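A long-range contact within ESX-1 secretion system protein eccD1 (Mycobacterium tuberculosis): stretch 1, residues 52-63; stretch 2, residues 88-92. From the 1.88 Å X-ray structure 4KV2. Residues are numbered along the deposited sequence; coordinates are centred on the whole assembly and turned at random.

Stretch 1, residues 52-63: GFDFTAQGVWAF
Stretch 2 (88-92) LTLVS

Leu90 forms the apolar centre of this antiparallel contact, its buried side chain (chi1 m, chi2 t) lying against three aromatic rings of residues 52-63. Phe63 (chi1 m, chi2 -80°) shares its face of the sheet and brings CE1 to 3.9 Å from Leu90 CD2, while Phe63 CD1 reaches Leu88 CD1 at 4.2 Å; Leu88 is also m, t. Phe53 (chi1 t, chi2 90°) places CZ 3.9 Å from Leu90 CB, and Trp61 (chi1 m, chi2 105°) places CZ3 4.0 Å from the same Leu90 CB. Both of these rings also turn an edge to the Leu90 carbonyl, with Phe53 CE1 3.3 Å and Trp61 CZ3 3.8 Å from Leu90 O, so weakly positive ring hydrogens face a partly negative oxygen.

The backbones beneath are extended: phi/psi is -150/164 at Ala62, -88/149 at Phe63, -107/128 at Leu90 and -133/148 at Val91. Phe63 and Leu90 form a non-hydrogen-bonded pair, their CA atoms 4.9 Å apart. Ala62 and Val91, CA to CA 5.5 Å, form the hydrogen-bonded pair: Ala62 N donates to Val91 O at 2.8 Å (150°) and Val91 N to Ala62 O at 2.9 Å (170°). CA-H...O contacts supplement this pairing, Phe63 CA to Thr89 O and Trp61 CA to Val91 O at 3.3 Å each, and Leu90 CA to Ala62 O at 3.5 Å. On the face of Ala62 and Val91 the apolar contact is looser, Ala62 CB lying 4.5 Å from CG2 of Val91 (chi1 m).

Next along the register Trp61 lies beside Ser92, CA to CA 4.4 Å. Ser92 (chi1 p) lays CB over one face of the Trp61 six-membered ring, 3.9 Å from its centroid and 17° off the normal, a CH-pi contact; Ser92 CA also points its hydrogen at Val60 O, 3.3 Å away. Gly59 (99/-179) comes close here, and a CB on it would stand 3.1 Å from Ser92 O.

Water finishes the polar edge. One molecule donates to Gln58 O (2.6 Å) and to the terminal carboxylate at Ser92 O (3.0 Å); another donates to Val60 O (2.9 Å) and Val91 O (3.1 Å), bridging carbonyls that cannot bond each other. Farther out, a type I turn runs from Asp54 to Ala57, with a weak Ala57 N to Asp54 O bond of 3.4 Å. Asp54 OD1 accepts from Thr56 N at 2.8 Å and from Thr56 OG1 at a very short 2.5 Å.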

# COMPACT_ATOMS: atom_id res chain seq x y z
N GLY A 52 8.36 -16.97 -14.91
CA GLY A 52 9.69 -16.62 -14.45
C GLY A 52 9.83 -15.24 -13.80
O GLY A 52 10.95 -14.77 -13.63
N PHE A 53 8.73 -14.60 -13.42
CA PHE A 53 8.77 -13.22 -12.92
C PHE A 53 9.72 -13.11 -11.73
O PHE A 53 9.65 -13.91 -10.81
CB PHE A 53 7.38 -12.70 -12.53
CG PHE A 53 7.36 -11.24 -12.20
CD1 PHE A 53 7.13 -10.31 -13.18
CD2 PHE A 53 7.65 -10.79 -10.92
CE1 PHE A 53 7.14 -8.95 -12.90
CE2 PHE A 53 7.66 -9.43 -10.62
CZ PHE A 53 7.42 -8.51 -11.62
N ASP A 54 10.60 -12.12 -11.75
CA ASP A 54 11.60 -11.97 -10.70
C ASP A 54 11.32 -10.71 -9.88
O ASP A 54 11.58 -9.61 -10.33
CB ASP A 54 12.99 -11.90 -11.34
CG ASP A 54 14.12 -11.89 -10.32
OD1 ASP A 54 13.86 -11.97 -9.09
OD2 ASP A 54 15.29 -11.84 -10.78
N PHE A 55 10.80 -10.90 -8.67
CA PHE A 55 10.60 -9.80 -7.70
C PHE A 55 11.92 -9.23 -7.15
O PHE A 55 11.91 -8.15 -6.54
CB PHE A 55 9.73 -10.28 -6.54
CG PHE A 55 8.32 -10.45 -6.91
CD1 PHE A 55 7.51 -9.34 -7.11
CD2 PHE A 55 7.78 -11.72 -7.11
CE1 PHE A 55 6.20 -9.48 -7.51
CE2 PHE A 55 6.45 -11.87 -7.49
CZ PHE A 55 5.67 -10.75 -7.68
N THR A 56 13.02 -9.95 -7.35
CA THR A 56 14.34 -9.55 -6.85
C THR A 56 15.18 -8.89 -7.95
O THR A 56 16.37 -8.65 -7.78
CB THR A 56 15.11 -10.73 -6.20
OG1 THR A 56 15.38 -11.76 -7.16
CG2 THR A 56 14.33 -11.34 -5.06
N ALA A 57 14.55 -8.59 -9.07
CA ALA A 57 15.20 -7.85 -10.16
C ALA A 57 15.73 -6.50 -9.67
O ALA A 57 15.06 -5.82 -8.89
CB ALA A 57 14.22 -7.64 -11.31
N GLN A 58 16.91 -6.11 -10.14
CA GLN A 58 17.46 -4.82 -9.78
C GLN A 58 16.89 -3.76 -10.69
O GLN A 58 16.28 -4.08 -11.69
CB GLN A 58 18.99 -4.85 -9.88
CG GLN A 58 19.61 -5.91 -8.99
CD GLN A 58 21.11 -5.99 -9.18
OE1 GLN A 58 21.61 -6.80 -9.94
NE2 GLN A 58 21.83 -5.13 -8.49
N GLY A 59 17.07 -2.50 -10.35
CA GLY A 59 16.58 -1.42 -11.20
C GLY A 59 15.26 -0.89 -10.71
O GLY A 59 14.72 -1.36 -9.71
N VAL A 60 14.74 0.08 -11.44
CA VAL A 60 13.71 0.96 -10.93
C VAL A 60 12.39 0.37 -11.35
O VAL A 60 12.16 0.22 -12.55
CB VAL A 60 13.90 2.37 -11.54
CG1 VAL A 60 12.83 3.33 -11.06
CG2 VAL A 60 15.30 2.90 -11.21
N TRP A 61 11.53 0.03 -10.39
CA TRP A 61 10.20 -0.55 -10.67
C TRP A 61 9.19 0.51 -11.11
O TRP A 61 9.20 1.63 -10.62
CB TRP A 61 9.65 -1.26 -9.44
CG TRP A 61 10.32 -2.55 -9.12
CD1 TRP A 61 11.21 -2.78 -8.13
CD2 TRP A 61 10.15 -3.79 -9.80
NE1 TRP A 61 11.61 -4.10 -8.13
CE2 TRP A 61 10.99 -4.74 -9.17
CE3 TRP A 61 9.37 -4.20 -10.89
CZ2 TRP A 61 11.05 -6.08 -9.57
CZ3 TRP A 61 9.44 -5.55 -11.31
CH2 TRP A 61 10.28 -6.47 -10.64
N ALA A 62 8.30 0.15 -12.03
CA ALA A 62 7.18 1.02 -12.45
C ALA A 62 6.04 0.12 -12.86
O ALA A 62 6.23 -1.09 -13.06
CB ALA A 62 7.58 1.93 -13.59
N PHE A 63 4.85 0.71 -12.94
CA PHE A 63 3.68 0.03 -13.49
C PHE A 63 3.65 0.25 -15.00
O PHE A 63 4.13 1.27 -15.50
CB PHE A 63 2.41 0.61 -12.94
CG PHE A 63 2.23 0.39 -11.46
CD1 PHE A 63 1.79 -0.83 -10.97
CD2 PHE A 63 2.50 1.41 -10.55
CE1 PHE A 63 1.60 -1.02 -9.61
CE2 PHE A 63 2.32 1.22 -9.18
CZ PHE A 63 1.86 -0.01 -8.72
N LEU A 88 -2.55 -4.09 -15.08
CA LEU A 88 -1.20 -3.59 -15.08
C LEU A 88 -0.16 -4.69 -14.85
O LEU A 88 -0.46 -5.79 -14.37
CB LEU A 88 -1.07 -2.50 -14.00
CG LEU A 88 -1.90 -1.23 -14.23
CD1 LEU A 88 -1.77 -0.23 -13.06
CD2 LEU A 88 -1.52 -0.53 -15.50
N THR A 89 1.08 -4.37 -15.22
CA THR A 89 2.22 -5.23 -14.93
C THR A 89 3.24 -4.44 -14.10
O THR A 89 3.14 -3.22 -14.00
CB THR A 89 2.88 -5.77 -16.22
OG1 THR A 89 3.32 -4.68 -17.04
CG2 THR A 89 1.90 -6.64 -17.00
N LEU A 90 4.19 -5.14 -13.49
CA LEU A 90 5.31 -4.50 -12.82
C LEU A 90 6.55 -4.73 -13.67
O LEU A 90 6.84 -5.85 -14.07
CB LEU A 90 5.52 -5.06 -11.42
CG LEU A 90 4.55 -4.53 -10.36
CD1 LEU A 90 4.60 -5.46 -9.15
CD2 LEU A 90 4.94 -3.09 -10.00
N VAL A 91 7.27 -3.64 -13.98
CA VAL A 91 8.42 -3.71 -14.87
C VAL A 91 9.60 -2.95 -14.26
O VAL A 91 9.40 -1.98 -13.56
CB VAL A 91 8.10 -3.15 -16.28
CG1 VAL A 91 7.02 -4.00 -16.94
CG2 VAL A 91 7.65 -1.70 -16.24
N SER A 92 10.82 -3.41 -14.54
CA SER A 92 12.02 -2.70 -14.06
C SER A 92 13.14 -2.79 -15.07
O SER A 92 14.26 -2.34 -14.83
CB SER A 92 12.48 -3.27 -12.73
OG SER A 92 12.95 -4.59 -12.87
OXT SER A 92 12.93 -3.34 -16.15
O HOH W 1 16.09 -4.64 -14.25
O HOH W 2 10.63 0.46 -15.00